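Local coordinates for protein Alpha/beta hydrolase (Pseudomonas aeruginosa PAO1, PDB 4R1D) that binds calcium and is probably a lipase of the alpha/beta hydrolase fold, a type VI secretion effector kept in check by its immunity partner Tli4, at residues 46-51 with 246-251; 156-161 with 195-200; 431-436 with 500-505; 449-454 with 473-478; 517-522 with 541-546. One frame throughout, in Å; residues are numbered along the deposited sequence. Where two conformers were deposited one is given.

In the fold
Contacts 1, 3 and 5 reach the same six-stranded parallel sheet and follow in that order along the chain. Contact 1 joins strands 48-54 and 250-255. Contacts 3 and 5 lie about 11 Å apart, centre to centre, on neighbouring strands 427-432 and 515-519, and they touch. Contact 2 is nested inside the loop closed by contact 1, about 15 Å away between centres. It holds the calcium ligand Asp156; Phe202 and Asp203 of edge strand 201-206 supply others. The sheet thus links the calcium end of the chain to contacts 3 and 5. Contact 4, nested inside the loop closed by contact 3, lies beside a separate mixed sheet, about 58 Å from contact 1 between centres.

Contact 1: residues 46-51 with 246-251; sequences TAPLPV and RRMKVI
This is a buried parallel strand pairing, in which Val51 lies beside Ile251 in the central sheet. Strand 48-54 runs here between strands 201-206 and 250-255. One direct backbone bond ties the pair: Ile251 N donates to Pro50 O at 3.0 Å, and the bond is nearly straight at 164°. The next step of the ladder, toward the chain start, is made by water. Water 1 donates to Pro48 O at 2.6 Å and accepts from Lys249 N at 3.1 Å. Pro50 has no N-H to offer in this ladder; its CD rests on Lys249 O at 3.4 Å instead. The side chains then sort onto two faces. On one, the Met248 chain is bent at its last torsion (chi3 72°), which brings CE to Pro48 CG and Pro50 CD, both at 3.9 Å. Met248 crosses each proline ring at about a right angle. Val250 CG1 adds a contact to Pro50 CB at 3.8 Å. Helix 215-238 packs on this face. On the other, Leu49 CD2 meets Ile251 CD1 at 4.1 Å, next to helix 542-556. Strand 201-206, helix 215-238 and strand 250-255 form a beta-alpha-beta crossover that spans strand 48-54. Such parallel strands with helices on both faces are typical of the alpha/beta hydrolase core.

Contact 2: residues 156-161 with 195-200; sequences DNIVSR and LRASRY. With CA (calcium ion), chain C.
Apolar contact joins the two segments: Ile158 and Val159 pack on Ala197 and Ser198, in the region of helix 191-197 and the turn after it. Val159 CG2 touches Ser198 CB at 3.7 Å. Ile158 CD1 reaches the Ala197 methyl at 4.1 Å. The same two side chains, Ile158 and Ala197, also pack on Ile553 of helix 542-556, so the contact backs onto that helix. No hydrogen bond crosses between the segments. Segment 195-200 has polar bonds of its own. Ser198 OG sits between its backbone N and carbonyl carbon (chi1 75°) and donates to Leu195 O at 2.7 Å. This turns the hydroxyl back on its own helix, while CB faces Val159. Ser198 is itself part of a type I beta turn from Ala197 to Tyr200, with Tyr200 N on Ala197 O at 3.0 Å. It leads the chain straight into strand 201-206. The metal bonds form the third group. Asp156 grips calcium with both carboxylate oxygens, OD1 at 2.5 Å and OD2 at 2.6 Å. Waters 2 and 3 bind the ion as well, each at 2.6 Å. Glu152, Asp203 and the backbone O of Phe202 complete a shell of seven oxygens. Along the chain, the packed residues follow Asp156 on one side and precede Phe202 and Asp203 on the other. A bidentate aspartate in a sevenfold oxygen shell is characteristic of a protein calcium site.

Contact 3: residues 431-436 with 500-505; sequences YGADDS and VPTDSG
The backbones of 431-436 and 500-505 approach at two places, Tyr431 with Gly505 and Ala433 with Thr502, where the CA atoms are 5.7 Å and 5.2 Å apart. The contact joins the end of strand 427-432 of the parallel sheet, and the loop after it, to the short helix 502-505. No direct hydrogen bond links them. Water 4 does so, donating to Gly432 O at 2.7 Å and to Val500 O at 2.9 Å. Tyr431 lays one ring face over the carbonyl of Gly505, with CG 3.3 Å from Gly505 O and the oxygen over the ring centre. Gly505 has no CB to stand between, and the ring rests directly on its backbone, with Tyr431 CD2 3.5 Å from Gly505 C. The Tyr431 hydroxyl bonds to Glu182 and Arg518. Thr502 OG1 lies 3.4 Å from Ala433 CA, but its hydrogen bond goes to Ser494 O. Beyond, Asp434 OD1 accepts from Ser436 N at 2.8 Å through its anti lone pair, an Asx turn. Ser436 OG adds a bond from above the carboxylate plane. The chemistry implies a join made by packing and one water, with the polar ends of Tyr431 and Thr502 tied to other parts of the fold.

Contact 4: residues 449-454 with 473-478; sequences PTPLET and RGLPTI
Pro449 O is gripped by two backbone groups of the short, weakly bonded helix at about 450-453: Leu452 N at 2.8 Å and, weakly, Glu453 N at 3.1 Å. These bonds hold the turn whose apolar side packs on Leu475 and Pro476. The contact sits beside the small mixed sheet, just before strand 477-479. It ties the ends of the long connection between the antiparallel strands 443-446 and 477-479. No hydrogen bond crosses between the segments. Pro476 is the main surface. Leu452 and Pro476 reach toward each other tip to tip. Leu452 CG is anti to its own carbonyl carbon (chi1 -76°), and both methyls beyond it meet the proline ring: CD1 lies 3.8 Å from Pro476 CD, and CD2 lies 3.8 Å from Pro476 CG. Trp375 touches Leu452 and Pro476 too, and Trp445 of strand 443-446 packs on Pro476. The backbone of Pro449 joins in, its CA 3.9 Å from Pro476 CG. Leu475 packs on Pro451 of the turn, and the two side chains cross obliquely. Its CD2 methyl also lies near Leu452 CD1, at 4.3 Å. The nearer neighbour of that methyl is the proline ring, with Leu475 CD2 3.8 Å from Pro451 CG.

Contact 5: residues 517-522 with 541-546; sequences FRHGSK and DARAQW
His519 and Arg543 slide past each other in opposite directions, and the aliphatic part of the arginine lies over the imidazole. Arg543 CB sits 3.6 Å from the centroid of the His519 ring, almost on the ring normal, a CH-pi contact. The opposite face of the ring has Phe517 O above its centre. The two ring nitrogens fix the rotation. ND1 bonds to the hydroxyl of Tyr533. NE2 lies 2.9 Å from water 5, which donates to Arg543 O at 2.8 Å. The histidine thus meets Arg543 through its face and, by way of water 5, through NE2. The arginine chain then bends (chi3 -70° places NE), and the guanidinium grips Asp541 side-on. NE donates to Asp541 OD1 at 2.9 Å and NH2 to Asp541 OD2 at 3.0 Å, a salt bridge with two bonds. Asp541 is also the N-cap of helix 542-556, for its OD1 accepts from Arg543 N at 2.8 Å. The two donors reach OD1 from opposite faces of the carboxylate. Arg531 O and Lys530 O take further bonds from the guanidinium. One helical turn on, Phe517 CE2 meets Trp546 CZ3 at 3.6 Å. The two side chains cross at about a right angle, while their ring planes meet obliquely, at 65°. The indole NE1 bonds to Glu171 O. The helix segment 542-546 runs nearly antiparallel to strand segment 517-519, at 172°, with their axes 10.0 Å apart at the closest. Strand 515-519 is the last of the parallel sheet within the chain and pairs with strand 427-432.

Contact 1: residues 46-51 with 246-251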
# COMPACT_ATOMS: atom_id res chain seq x y z
N THR A 46 27.72 22.30 -13.66
CA THR A 46 26.94 21.57 -12.65
C THR A 46 27.42 20.14 -12.44
O THR A 46 27.79 19.44 -13.38
CB THR A 46 25.43 21.56 -13.01
OG1 THR A 46 25.00 22.88 -13.36
CG2 THR A 46 24.59 21.06 -11.83
N ALA A 47 27.43 19.71 -11.18
CA ALA A 47 27.70 18.33 -10.82
C ALA A 47 26.53 17.82 -9.99
O ALA A 47 26.61 17.78 -8.76
CB ALA A 47 28.99 18.22 -10.05
N PRO A 48 25.43 17.46 -10.66
CA PRO A 48 24.22 17.05 -9.93
C PRO A 48 24.43 15.73 -9.21
O PRO A 48 25.09 14.83 -9.74
CB PRO A 48 23.17 16.90 -11.04
CG PRO A 48 23.97 16.67 -12.28
CD PRO A 48 25.22 17.47 -12.12
N LEU A 49 23.86 15.62 -8.01
CA LEU A 49 23.94 14.41 -7.22
C LEU A 49 22.55 14.17 -6.64
O LEU A 49 22.22 14.69 -5.58
CB LEU A 49 24.97 14.58 -6.09
CG LEU A 49 25.38 13.33 -5.31
CD1 LEU A 49 25.64 12.21 -6.27
CD2 LEU A 49 26.62 13.58 -4.43
N PRO A 50 21.72 13.39 -7.35
CA PRO A 50 20.34 13.24 -6.87
C PRO A 50 20.24 12.45 -5.56
O PRO A 50 20.91 11.45 -5.40
CB PRO A 50 19.65 12.47 -8.00
CG PRO A 50 20.48 12.72 -9.20
CD PRO A 50 21.91 12.77 -8.67
N VAL A 51 19.40 12.95 -4.66
CA VAL A 51 19.04 12.23 -3.45
C VAL A 51 17.65 11.66 -3.66
O VAL A 51 16.71 12.42 -3.86
CB VAL A 51 19.06 13.18 -2.24
CG1 VAL A 51 18.56 12.48 -0.99
CG2 VAL A 51 20.50 13.71 -2.02
N ARG A 246 26.01 7.91 -17.74
CA ARG A 246 26.45 6.64 -17.18
C ARG A 246 27.24 6.83 -15.90
O ARG A 246 27.20 5.98 -15.01
CB ARG A 246 27.31 5.87 -18.18
CG ARG A 246 26.55 5.26 -19.34
CD ARG A 246 27.35 4.12 -19.96
NE ARG A 246 28.71 4.53 -20.30
CZ ARG A 246 29.03 5.17 -21.42
NH1 ARG A 246 28.08 5.48 -22.30
NH2 ARG A 246 30.29 5.51 -21.67
N ARG A 247 27.96 7.95 -15.81
CA ARG A 247 28.84 8.19 -14.66
C ARG A 247 28.07 8.76 -13.47
O ARG A 247 28.58 8.78 -12.35
CB ARG A 247 29.99 9.14 -15.03
CG ARG A 247 31.01 8.55 -16.00
CD ARG A 247 32.22 9.46 -16.17
NE ARG A 247 33.14 9.41 -15.04
CZ ARG A 247 33.24 10.35 -14.10
NH1 ARG A 247 32.48 11.44 -14.17
NH2 ARG A 247 34.10 10.21 -13.11
N MET A 248 26.85 9.21 -13.70
CA MET A 248 26.07 9.78 -12.60
C MET A 248 25.79 8.73 -11.51
O MET A 248 25.64 7.54 -11.80
CB MET A 248 24.77 10.41 -13.09
CG MET A 248 24.97 11.82 -13.66
SD MET A 248 23.42 12.63 -14.11
CE MET A 248 22.74 12.99 -12.49
N LYS A 249 25.76 9.17 -10.26
CA LYS A 249 25.40 8.31 -9.12
C LYS A 249 24.29 8.99 -8.31
O LYS A 249 24.11 10.20 -8.39
CB LYS A 249 26.61 8.07 -8.22
CG LYS A 249 27.78 7.33 -8.87
CD LYS A 249 27.46 5.87 -9.10
CE LYS A 249 28.65 5.11 -9.68
NZ LYS A 249 29.64 4.74 -8.64
N VAL A 250 23.57 8.22 -7.50
CA VAL A 250 22.55 8.81 -6.63
C VAL A 250 22.74 8.29 -5.20
O VAL A 250 23.42 7.29 -4.98
CB VAL A 250 21.11 8.46 -7.09
CG1 VAL A 250 20.88 8.90 -8.53
CG2 VAL A 250 20.87 6.97 -6.94
N ILE A 251 22.14 8.97 -4.24
CA ILE A 251 22.17 8.51 -2.85
C ILE A 251 20.75 8.22 -2.41
O ILE A 251 19.87 9.05 -2.60
CB ILE A 251 22.76 9.59 -1.93
CG1 ILE A 251 24.20 9.90 -2.35
CG2 ILE A 251 22.69 9.17 -0.46
CD1 ILE A 251 24.75 11.17 -1.73
O HOH W 1 25.72 12.28 -9.93

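Contact 2: residues 156-161 with 195-200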
# COMPACT_ATOMS: atom_id res chain seq x y z
N ASP A 156 21.65 22.54 -0.37
CA ASP A 156 21.79 23.65 -1.31
C ASP A 156 22.53 24.82 -0.66
O ASP A 156 22.83 25.82 -1.31
CB ASP A 156 20.42 24.14 -1.79
CG ASP A 156 19.79 23.23 -2.83
OD1 ASP A 156 20.49 22.30 -3.29
OD2 ASP A 156 18.60 23.44 -3.18
N ASN A 157 22.84 24.68 0.62
CA ASN A 157 23.46 25.76 1.38
C ASN A 157 24.54 25.27 2.34
O ASN A 157 24.42 25.45 3.54
CB ASN A 157 22.39 26.53 2.15
CG ASN A 157 21.47 27.32 1.23
OD1 ASN A 157 21.83 28.41 0.77
ND2 ASN A 157 20.29 26.77 0.94
N ILE A 158 25.60 24.66 1.80
CA ILE A 158 26.67 24.13 2.64
C ILE A 158 27.78 25.15 2.83
O ILE A 158 28.17 25.47 3.96
CB ILE A 158 27.27 22.82 2.06
CG1 ILE A 158 26.15 21.85 1.68
CG2 ILE A 158 28.23 22.17 3.07
CD1 ILE A 158 26.64 20.47 1.20
N VAL A 159 28.29 25.65 1.71
CA VAL A 159 29.33 26.67 1.74
C VAL A 159 28.87 27.84 0.91
O VAL A 159 28.39 27.67 -0.21
CB VAL A 159 30.65 26.14 1.14
CG1 VAL A 159 31.65 27.28 0.98
CG2 VAL A 159 31.22 25.03 2.02
N SER A 160 29.01 29.05 1.45
CA SER A 160 28.81 30.26 0.65
C SER A 160 29.90 31.26 0.99
O SER A 160 30.22 31.45 2.16
CB SER A 160 27.42 30.86 0.92
OG SER A 160 27.27 32.07 0.21
N ARG A 161 30.47 31.89 -0.03
CA ARG A 161 31.48 32.92 0.19
C ARG A 161 32.60 32.45 1.12
O ARG A 161 33.06 33.19 1.99
CB ARG A 161 30.81 34.19 0.73
CG ARG A 161 29.76 34.72 -0.22
CD ARG A 161 29.07 35.96 0.30
NE ARG A 161 28.22 36.54 -0.73
CZ ARG A 161 28.65 37.35 -1.70
NH1 ARG A 161 29.94 37.67 -1.76
NH2 ARG A 161 27.81 37.83 -2.59
N LEU A 195 33.51 21.07 2.26
CA LEU A 195 33.93 21.82 1.08
C LEU A 195 33.78 20.94 -0.15
O LEU A 195 33.28 21.36 -1.19
CB LEU A 195 35.38 22.29 1.23
CG LEU A 195 35.95 23.14 0.09
CD1 LEU A 195 35.08 24.36 -0.20
CD2 LEU A 195 37.37 23.58 0.46
N ARG A 196 34.21 19.69 -0.02
CA ARG A 196 34.08 18.75 -1.12
C ARG A 196 32.61 18.58 -1.48
O ARG A 196 32.24 18.57 -2.65
CB ARG A 196 34.67 17.40 -0.74
CG ARG A 196 34.36 16.31 -1.75
CD ARG A 196 34.95 16.65 -3.12
NE ARG A 196 35.87 15.64 -3.64
CZ ARG A 196 36.49 14.70 -2.92
NH1 ARG A 196 36.31 14.60 -1.61
NH2 ARG A 196 37.30 13.85 -3.53
N ALA A 197 31.76 18.41 -0.47
CA ALA A 197 30.36 18.14 -0.74
C ALA A 197 29.70 19.33 -1.42
O ALA A 197 28.80 19.17 -2.24
CB ALA A 197 29.63 17.76 0.54
N SER A 198 30.17 20.53 -1.09
CA SER A 198 29.58 21.76 -1.62
C SER A 198 29.81 21.91 -3.12
O SER A 198 29.22 22.78 -3.76
CB SER A 198 30.10 22.99 -0.88
OG SER A 198 31.43 23.31 -1.29
N ARG A 199 30.67 21.07 -3.67
CA ARG A 199 30.93 21.12 -5.11
C ARG A 199 29.80 20.48 -5.91
O ARG A 199 29.75 20.64 -7.13
CB ARG A 199 32.27 20.47 -5.42
CG ARG A 199 33.41 21.20 -4.71
CD ARG A 199 34.77 20.79 -5.24
NE ARG A 199 35.59 20.12 -4.23
CZ ARG A 199 36.52 20.71 -3.48
NH1 ARG A 199 36.76 22.01 -3.62
NH2 ARG A 199 37.20 20.00 -2.60
N TYR A 200 28.89 19.79 -5.22
CA TYR A 200 27.79 19.10 -5.89
C TYR A 200 26.45 19.80 -5.71
O TYR A 200 26.25 20.49 -4.71
CB TYR A 200 27.67 17.67 -5.36
CG TYR A 200 28.87 16.82 -5.66
CD1 TYR A 200 28.96 16.08 -6.82
CD2 TYR A 200 29.94 16.79 -4.77
CE1 TYR A 200 30.07 15.30 -7.10
CE2 TYR A 200 31.05 16.02 -5.04
CZ TYR A 200 31.12 15.28 -6.20
OH TYR A 200 32.23 14.52 -6.44
CA CA C . 18.71 21.48 -4.87
O HOH W 2 17.05 22.99 -6.13
O HOH W 3 20.37 22.65 -6.56

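Contact 3: residues 431-436 with 500-505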
# COMPACT_ATOMS: atom_id res chain seq x y z
N TYR A 431 17.74 4.31 13.95
CA TYR A 431 16.50 3.68 14.36
C TYR A 431 16.14 4.08 15.79
O TYR A 431 16.99 4.57 16.53
CB TYR A 431 16.61 2.15 14.23
CG TYR A 431 17.70 1.54 15.09
CD1 TYR A 431 19.04 1.69 14.75
CD2 TYR A 431 17.39 0.81 16.23
CE1 TYR A 431 20.05 1.13 15.53
CE2 TYR A 431 18.38 0.25 17.01
CZ TYR A 431 19.71 0.41 16.66
OH TYR A 431 20.70 -0.15 17.44
N GLY A 432 14.87 3.89 16.14
CA GLY A 432 14.37 4.23 17.47
C GLY A 432 14.40 3.01 18.37
O GLY A 432 13.79 1.98 18.06
N ALA A 433 15.12 3.12 19.48
CA ALA A 433 15.26 2.03 20.42
C ALA A 433 14.95 2.57 21.81
O ALA A 433 15.84 3.03 22.51
CB ALA A 433 16.66 1.49 20.37
N ASP A 434 13.69 2.51 22.19
CA ASP A 434 13.27 3.15 23.43
C ASP A 434 12.33 2.25 24.19
O ASP A 434 11.33 1.76 23.64
CB ASP A 434 12.59 4.48 23.14
CG ASP A 434 12.54 5.38 24.36
OD1 ASP A 434 11.73 5.10 25.27
OD2 ASP A 434 13.30 6.37 24.41
N ASP A 435 12.65 2.01 25.46
CA ASP A 435 11.84 1.11 26.26
C ASP A 435 10.52 1.71 26.73
O ASP A 435 9.71 1.01 27.33
CB ASP A 435 12.66 0.58 27.44
CG ASP A 435 13.56 -0.58 27.04
OD1 ASP A 435 13.07 -1.50 26.35
OD2 ASP A 435 14.76 -0.56 27.39
N SER A 436 10.29 3.00 26.44
CA SER A 436 8.98 3.59 26.72
C SER A 436 7.99 3.41 25.56
O SER A 436 6.88 3.93 25.58
CB SER A 436 9.09 5.07 27.10
OG SER A 436 9.33 5.88 25.96
N VAL A 500 8.49 -0.68 14.96
CA VAL A 500 9.64 -1.57 14.77
C VAL A 500 10.31 -1.86 16.13
O VAL A 500 10.89 -0.97 16.73
CB VAL A 500 10.67 -0.93 13.81
CG1 VAL A 500 11.93 -1.80 13.66
CG2 VAL A 500 10.02 -0.67 12.44
N PRO A 501 10.21 -3.11 16.60
CA PRO A 501 10.90 -3.44 17.86
C PRO A 501 12.39 -3.28 17.67
O PRO A 501 12.90 -3.48 16.58
CB PRO A 501 10.56 -4.92 18.07
CG PRO A 501 9.22 -5.07 17.39
CD PRO A 501 9.31 -4.19 16.16
N THR A 502 13.10 -2.93 18.74
CA THR A 502 14.54 -2.81 18.66
C THR A 502 15.18 -4.09 18.08
O THR A 502 16.18 -4.01 17.37
CB THR A 502 15.11 -2.45 20.06
OG1 THR A 502 14.42 -1.30 20.56
CG2 THR A 502 16.60 -2.15 19.98
N ASP A 503 14.60 -5.25 18.37
CA ASP A 503 15.04 -6.52 17.79
C ASP A 503 15.41 -6.35 16.31
O ASP A 503 16.45 -6.79 15.86
CB ASP A 503 13.92 -7.57 17.84
CG ASP A 503 13.66 -8.09 19.24
OD1 ASP A 503 14.64 -8.29 19.98
OD2 ASP A 503 12.47 -8.30 19.59
N SER A 504 14.51 -5.70 15.59
CA SER A 504 14.60 -5.55 14.13
C SER A 504 15.36 -4.27 13.77
O SER A 504 16.17 -4.26 12.85
CB SER A 504 13.16 -5.53 13.55
OG SER A 504 13.14 -5.27 12.14
N GLY A 505 15.12 -3.20 14.51
CA GLY A 505 15.83 -1.96 14.25
C GLY A 505 17.35 -2.08 14.34
O GLY A 505 18.08 -1.42 13.60
O HOH W 4 13.56 -0.05 16.22

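Contact 4: residues 449-454 with 473-478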
# COMPACT_ATOMS: atom_id res chain seq x y z
N PRO A 449 -5.63 -21.55 27.63
CA PRO A 449 -5.98 -22.04 26.29
C PRO A 449 -6.77 -23.34 26.31
O PRO A 449 -7.27 -23.76 25.27
CB PRO A 449 -4.61 -22.30 25.64
CG PRO A 449 -3.61 -21.64 26.53
CD PRO A 449 -4.19 -21.61 27.89
N THR A 450 -6.89 -23.97 27.48
CA THR A 450 -7.51 -25.29 27.56
C THR A 450 -8.84 -25.40 26.81
O THR A 450 -9.01 -26.27 25.96
CB THR A 450 -7.70 -25.75 29.02
OG1 THR A 450 -6.44 -25.73 29.71
CG2 THR A 450 -8.29 -27.15 29.06
N PRO A 451 -9.80 -24.51 27.11
CA PRO A 451 -11.10 -24.62 26.45
C PRO A 451 -11.03 -24.39 24.94
O PRO A 451 -11.91 -24.81 24.20
CB PRO A 451 -11.93 -23.52 27.12
CG PRO A 451 -11.24 -23.26 28.42
CD PRO A 451 -9.79 -23.46 28.14
N LEU A 452 -9.98 -23.70 24.49
CA LEU A 452 -9.85 -23.42 23.07
C LEU A 452 -9.30 -24.64 22.33
O LEU A 452 -9.49 -24.79 21.13
CB LEU A 452 -8.92 -22.23 22.83
CG LEU A 452 -9.41 -20.81 23.10
CD1 LEU A 452 -9.85 -20.61 24.54
CD2 LEU A 452 -8.29 -19.83 22.76
N GLU A 453 -8.62 -25.51 23.07
CA GLU A 453 -7.84 -26.58 22.46
C GLU A 453 -8.39 -27.99 22.67
O GLU A 453 -7.73 -28.97 22.30
CB GLU A 453 -6.40 -26.49 22.95
CG GLU A 453 -5.75 -25.17 22.60
CD GLU A 453 -4.26 -25.16 22.85
OE1 GLU A 453 -3.81 -25.78 23.84
OE2 GLU A 453 -3.53 -24.54 22.04
N THR A 454 -9.57 -28.12 23.25
CA THR A 454 -10.19 -29.43 23.32
C THR A 454 -10.69 -29.80 21.93
O THR A 454 -11.05 -28.91 21.15
CB THR A 454 -11.36 -29.47 24.31
OG1 THR A 454 -12.34 -28.52 23.91
CG2 THR A 454 -10.88 -29.13 25.71
N ARG A 473 -14.78 -16.99 30.45
CA ARG A 473 -13.83 -16.08 31.16
C ARG A 473 -12.47 -16.70 31.54
O ARG A 473 -12.32 -17.92 31.52
CB ARG A 473 -14.48 -15.53 32.43
CG ARG A 473 -14.78 -16.59 33.48
CD ARG A 473 -15.89 -16.15 34.45
NE ARG A 473 -15.38 -15.50 35.65
CZ ARG A 473 -16.10 -14.68 36.41
NH1 ARG A 473 -17.36 -14.41 36.11
NH2 ARG A 473 -15.55 -14.11 37.47
N GLY A 474 -11.51 -15.86 31.92
CA GLY A 474 -10.13 -16.29 32.15
C GLY A 474 -9.38 -16.82 30.92
O GLY A 474 -8.34 -17.48 31.04
N LEU A 475 -9.90 -16.51 29.74
CA LEU A 475 -9.37 -17.05 28.50
C LEU A 475 -8.27 -16.17 27.89
O LEU A 475 -8.06 -15.03 28.32
CB LEU A 475 -10.50 -17.27 27.51
CG LEU A 475 -11.65 -18.12 28.03
CD1 LEU A 475 -12.71 -18.25 26.98
CD2 LEU A 475 -11.13 -19.49 28.47
N PRO A 476 -7.54 -16.70 26.89
CA PRO A 476 -6.40 -15.96 26.34
C PRO A 476 -6.75 -14.56 25.87
O PRO A 476 -7.76 -14.35 25.17
CB PRO A 476 -5.94 -16.84 25.16
CG PRO A 476 -6.30 -18.24 25.61
CD PRO A 476 -7.65 -18.05 26.29
N THR A 477 -5.91 -13.61 26.25
CA THR A 477 -6.09 -12.21 25.92
C THR A 477 -4.74 -11.60 25.59
O THR A 477 -3.76 -11.76 26.32
CB THR A 477 -6.68 -11.44 27.12
OG1 THR A 477 -7.97 -11.99 27.45
CG2 THR A 477 -6.82 -9.96 26.80
N ILE A 478 -4.68 -10.88 24.48
CA ILE A 478 -3.44 -10.20 24.15
C ILE A 478 -3.22 -9.04 25.12
O ILE A 478 -4.08 -8.18 25.28
CB ILE A 478 -3.41 -9.74 22.69
CG1 ILE A 478 -3.13 -10.96 21.79
CG2 ILE A 478 -2.35 -8.67 22.49
CD1 ILE A 478 -3.24 -10.72 20.28

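Contact 5: residues 517-522 with 541-546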
# COMPACT_ATOMS: atom_id res chain seq x y z
N PHE A 517 22.97 4.41 14.12
CA PHE A 517 22.61 5.34 15.19
C PHE A 517 21.42 4.83 15.98
O PHE A 517 20.30 4.72 15.45
CB PHE A 517 22.35 6.74 14.64
CG PHE A 517 23.54 7.34 13.95
CD1 PHE A 517 23.88 6.96 12.66
CD2 PHE A 517 24.33 8.27 14.60
CE1 PHE A 517 24.97 7.49 12.02
CE2 PHE A 517 25.43 8.81 13.98
CZ PHE A 517 25.75 8.43 12.68
N ARG A 518 21.67 4.52 17.25
CA ARG A 518 20.68 3.92 18.11
C ARG A 518 20.03 5.04 18.95
O ARG A 518 20.59 5.50 19.94
CB ARG A 518 21.36 2.88 18.99
CG ARG A 518 20.49 2.05 19.93
CD ARG A 518 21.42 1.02 20.60
NE ARG A 518 20.78 0.12 21.56
CZ ARG A 518 20.21 -1.04 21.26
NH1 ARG A 518 20.13 -1.45 20.00
NH2 ARG A 518 19.69 -1.79 22.24
N HIS A 519 18.86 5.49 18.51
CA HIS A 519 18.25 6.68 19.11
C HIS A 519 17.25 6.31 20.20
O HIS A 519 16.45 5.39 20.05
CB HIS A 519 17.59 7.56 18.04
CG HIS A 519 18.57 8.18 17.09
ND1 HIS A 519 18.31 8.34 15.75
CD2 HIS A 519 19.80 8.70 17.30
CE1 HIS A 519 19.35 8.91 15.16
NE2 HIS A 519 20.27 9.13 16.08
N GLY A 520 17.28 7.04 21.31
CA GLY A 520 16.34 6.78 22.38
C GLY A 520 17.00 6.20 23.62
O GLY A 520 18.22 6.18 23.74
N SER A 521 16.17 5.70 24.53
CA SER A 521 16.62 5.31 25.86
C SER A 521 17.67 4.20 25.86
O SER A 521 18.48 4.11 26.79
CB SER A 521 15.42 4.91 26.71
OG SER A 521 14.98 3.61 26.36
N LYS A 522 17.66 3.34 24.84
CA LYS A 522 18.60 2.22 24.79
C LYS A 522 19.91 2.56 24.09
O LYS A 522 20.80 1.72 23.97
CB LYS A 522 17.94 0.99 24.14
CG LYS A 522 16.61 0.62 24.78
CD LYS A 522 15.97 -0.60 24.11
CE LYS A 522 16.73 -1.90 24.40
NZ LYS A 522 16.73 -2.22 25.87
N ASP A 541 12.15 14.20 13.70
CA ASP A 541 12.98 14.30 14.90
C ASP A 541 14.38 14.73 14.49
O ASP A 541 14.92 14.23 13.51
CB ASP A 541 13.04 12.94 15.63
CG ASP A 541 13.85 13.00 16.93
OD1 ASP A 541 15.09 12.99 16.87
OD2 ASP A 541 13.22 13.03 18.01
N ALA A 542 14.96 15.67 15.24
CA ALA A 542 16.27 16.23 14.91
C ALA A 542 17.35 15.17 14.72
O ALA A 542 18.26 15.35 13.91
CB ALA A 542 16.70 17.24 15.99
N ARG A 543 17.29 14.08 15.47
CA ARG A 543 18.32 13.05 15.37
C ARG A 543 18.26 12.29 14.04
O ARG A 543 19.29 11.92 13.47
CB ARG A 543 18.22 12.07 16.53
CG ARG A 543 18.58 12.69 17.87
CD ARG A 543 18.10 11.80 18.99
NE ARG A 543 16.64 11.82 19.08
CZ ARG A 543 15.96 11.32 20.10
NH1 ARG A 543 16.61 10.73 21.11
NH2 ARG A 543 14.64 11.40 20.13
N ALA A 544 17.03 12.04 13.57
CA ALA A 544 16.86 11.33 12.30
C ALA A 544 17.37 12.20 11.17
O ALA A 544 18.02 11.72 10.24
CB ALA A 544 15.39 10.96 12.07
N GLN A 545 17.06 13.50 11.26
CA GLN A 545 17.50 14.49 10.27
C GLN A 545 19.02 14.60 10.26
O GLN A 545 19.64 14.63 9.19
CB GLN A 545 16.86 15.85 10.58
CG GLN A 545 15.31 15.80 10.50
CD GLN A 545 14.62 17.05 10.99
OE1 GLN A 545 15.25 17.93 11.59
NE2 GLN A 545 13.31 17.13 10.75
N TRP A 546 19.60 14.67 11.45
CA TRP A 546 21.06 14.74 11.59
C TRP A 546 21.69 13.52 10.94
O TRP A 546 22.60 13.62 10.14
CB TRP A 546 21.47 14.78 13.07
CG TRP A 546 22.93 15.12 13.26
CD1 TRP A 546 23.44 16.37 13.50
CD2 TRP A 546 24.05 14.23 13.21
NE1 TRP A 546 24.81 16.30 13.60
CE2 TRP A 546 25.21 15.00 13.42
CE3 TRP A 546 24.19 12.84 13.01
CZ2 TRP A 546 26.49 14.44 13.43
CZ3 TRP A 546 25.46 12.30 13.01
CH2 TRP A 546 26.59 13.09 13.23
O HOH W 5 21.57 11.49 15.03